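PDB 2JL1: triphenylmethane reductase, which binds NADP(H) in a Rossmann-fold domain and probably uses it to reduce triphenylmethane dyes, a reaction of interest for bioremediation. Local coordinates for residues A[1-6]-A[18-23]. Residues are numbered along the deposited sequence; the frame is centred on the assembly and turned at random.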
loop_
_atom_site.group_PDB
_atom_site.type_symbol
_atom_site.label_atom_id
_atom_site.label_comp_id
_atom_site.label_asym_id
_atom_site.label_seq_id
_atom_site.Cartn_x
_atom_site.Cartn_y
_atom_site.Cartn_z
ATOM N N PHE A 1 -29.602 -7.387 1.992
ATOM C CA PHE A 1 -28.584 -8.318 1.408
ATOM C C PHE A 1 -27.408 -8.703 2.343
ATOM O O PHE A 1 -27.322 -8.269 3.497
ATOM C CB PHE A 1 -28.065 -7.796 0.054
ATOM C CG PHE A 1 -27.882 -8.883 -0.966
ATOM C CD1 PHE A 1 -28.918 -9.223 -1.828
ATOM C CD2 PHE A 1 -26.685 -9.591 -1.041
ATOM C CE1 PHE A 1 -28.763 -10.254 -2.754
ATOM C CE2 PHE A 1 -26.523 -10.621 -1.958
ATOM C CZ PHE A 1 -27.554 -10.951 -2.822
ATOM N N SER A 2 -26.500 -9.516 1.804
ATOM C CA SER A 2 -25.609 -10.342 2.593
ATOM C C SER A 2 -24.383 -9.633 3.152
ATOM O O SER A 2 -23.834 -8.704 2.544
ATOM C CB SER A 2 -25.145 -11.528 1.757
ATOM O OG SER A 2 -24.420 -11.050 0.641
ATOM N N ILE A 3 -23.963 -10.120 4.313
ATOM C CA ILE A 3 -22.761 -9.649 4.994
ATOM C C ILE A 3 -21.843 -10.868 5.127
ATOM O O ILE A 3 -22.250 -11.896 5.659
ATOM C CB ILE A 3 -23.094 -9.057 6.375
ATOM C CG1 ILE A 3 -24.072 -7.880 6.235
ATOM C CG2 ILE A 3 -21.794 -8.650 7.115
ATOM C CD1 ILE A 3 -24.748 -7.453 7.542
ATOM N N ALA A 4 -20.636 -10.762 4.585
ATOM C CA ALA A 4 -19.664 -11.836 4.623
ATOM C C ALA A 4 -18.508 -11.408 5.507
ATOM O O ALA A 4 -18.130 -10.228 5.514
ATOM C CB ALA A 4 -19.164 -12.148 3.241
ATOM N N VAL A 5 -17.964 -12.364 6.246
ATOM C CA VAL A 5 -16.889 -12.104 7.212
ATOM C C VAL A 5 -15.793 -13.087 6.903
ATOM O O VAL A 5 -16.001 -14.305 7.013
ATOM C CB VAL A 5 -17.386 -12.322 8.661
ATOM C CG1 VAL A 5 -16.284 -12.044 9.707
ATOM C CG2 VAL A 5 -18.625 -11.468 8.958
ATOM N N THR A 6 -14.632 -12.584 6.498
ATOM C CA THR A 6 -13.447 -13.441 6.350
ATOM C C THR A 6 -12.828 -13.681 7.732
ATOM O O THR A 6 -13.208 -13.020 8.678
ATOM C CB THR A 6 -12.424 -12.870 5.339
ATOM O OG1 THR A 6 -11.648 -11.827 5.958
ATOM C CG2 THR A 6 -13.156 -12.321 4.108
ATOM N N GLN A 18 -21.057 -13.465 16.118
ATOM C CA GLN A 18 -21.934 -13.525 17.292
ATOM C C GLN A 18 -22.673 -12.217 17.543
ATOM O O GLN A 18 -23.858 -12.227 17.895
ATOM C CB GLN A 18 -21.176 -14.032 18.525
ATOM C CG GLN A 18 -20.816 -15.525 18.401
ATOM C CD GLN A 18 -22.025 -16.421 18.034
ATOM O OE1 GLN A 18 -23.069 -16.363 18.684
ATOM N NE2 GLN A 18 -21.872 -17.256 16.994
ATOM N N HIS A 19 -21.991 -11.087 17.322
ATOM C CA HIS A 19 -22.650 -9.776 17.361
ATOM C C HIS A 19 -23.622 -9.523 16.195
ATOM O O HIS A 19 -24.688 -8.933 16.399
ATOM C CB HIS A 19 -21.605 -8.658 17.442
ATOM C CG HIS A 19 -20.921 -8.580 18.773
ATOM N ND1 HIS A 19 -21.555 -8.125 19.910
ATOM C CD2 HIS A 19 -19.663 -8.912 19.152
ATOM C CE1 HIS A 19 -20.719 -8.181 20.932
ATOM N NE2 HIS A 19 -19.561 -8.646 20.494
ATOM N N LEU A 20 -23.263 -9.957 14.982
ATOM C CA LEU A 20 -24.167 -9.848 13.824
ATOM C C LEU A 20 -25.448 -10.656 14.029
ATOM O O LEU A 20 -26.531 -10.235 13.602
ATOM C CB LEU A 20 -23.479 -10.292 12.518
ATOM C CG LEU A 20 -22.431 -9.335 11.925
ATOM C CD1 LEU A 20 -21.704 -9.940 10.720
ATOM C CD2 LEU A 20 -23.096 -8.021 11.562
ATOM N N LEU A 21 -25.318 -11.805 14.687
ATOM C CA LEU A 21 -26.469 -12.686 14.968
ATOM C C LEU A 21 -27.490 -12.039 15.910
ATOM O O LEU A 21 -28.638 -12.463 15.963
ATOM C CB LEU A 21 -26.008 -14.063 15.488
ATOM C CG LEU A 21 -25.401 -15.040 14.460
ATOM C CD1 LEU A 21 -24.695 -16.258 15.123
ATOM C CD2 LEU A 21 -26.438 -15.522 13.459
ATOM N N LYS A 22 -27.079 -11.013 16.646
ATOM C CA LYS A 22 -28.025 -10.252 17.466
ATOM C C LYS A 22 -28.646 -9.095 16.681
ATOM O O LYS A 22 -29.514 -8.394 17.199
ATOM C CB LYS A 22 -27.353 -9.721 18.729
ATOM C CG LYS A 22 -26.878 -10.790 19.684
ATOM C CD LYS A 22 -26.330 -10.123 20.931
ATOM C CE LYS A 22 -25.519 -11.074 21.800
ATOM N NZ LYS A 22 -24.313 -10.335 22.300
ATOM N N LYS A 23 -28.222 -8.897 15.430
ATOM C CA LYS A 23 -28.709 -7.755 14.642
ATOM C C LYS A 23 -29.441 -8.121 13.349
ATOM O O LYS A 23 -30.358 -7.423 12.941
ATOM C CB LYS A 23 -27.555 -6.786 14.325
ATOM C CG LYS A 23 -26.954 -6.084 15.529
ATOM C CD LYS A 23 -25.621 -5.397 15.159
ATOM C CE LYS A 23 -24.914 -4.778 16.385
ATOM N NZ LYS A 23 -25.637 -3.584 16.932
#
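Ile3 and Val5 of strand 3-5 meet Leu20 of helix 11-20 in a small, buried, wholly apolar contact inside the first beta-alpha-beta unit of a Rossmann fold. Strand 3-5 runs near the middle of the parallel sheet, between strands 29-33 and 69-72, and the helix packs on one face of that sheet before the chain returns as strand 29-33. Residues of a strand alternate between its faces, so the CB atoms of Ile3 and Val5 point toward the helix, while that of Ala4 between them points away and its side chain touches Ile32 and Leu70. Branching at CB suits Ile3 and Val5 to an extended strand and presents methyl groups close to the backbone. Leucine, branched one carbon further out, lets Leu20 reach across to the strand although Ile3 CA and Leu20 CA are 8.9 Å apart. Around this contact, Ala183 and Leu186 of helix 175-186 touch Leu20 and Ile3 respectively, and Leu20 also meets Ile29. The side chain of Val5 is about 9 Å from the bound NADP, so this residue's side chain does not touch the cofactor. With chi1 of -59° putting CG1 of Ile3 beside the backbone N, CG2 lies anti to that N and is the branch that meets Leu20. A single methyl of Leu20, CD1, serves both strand residues, lying 3.8 Å from Ile3 CG2 and 3.9 Å from Val5 CG2.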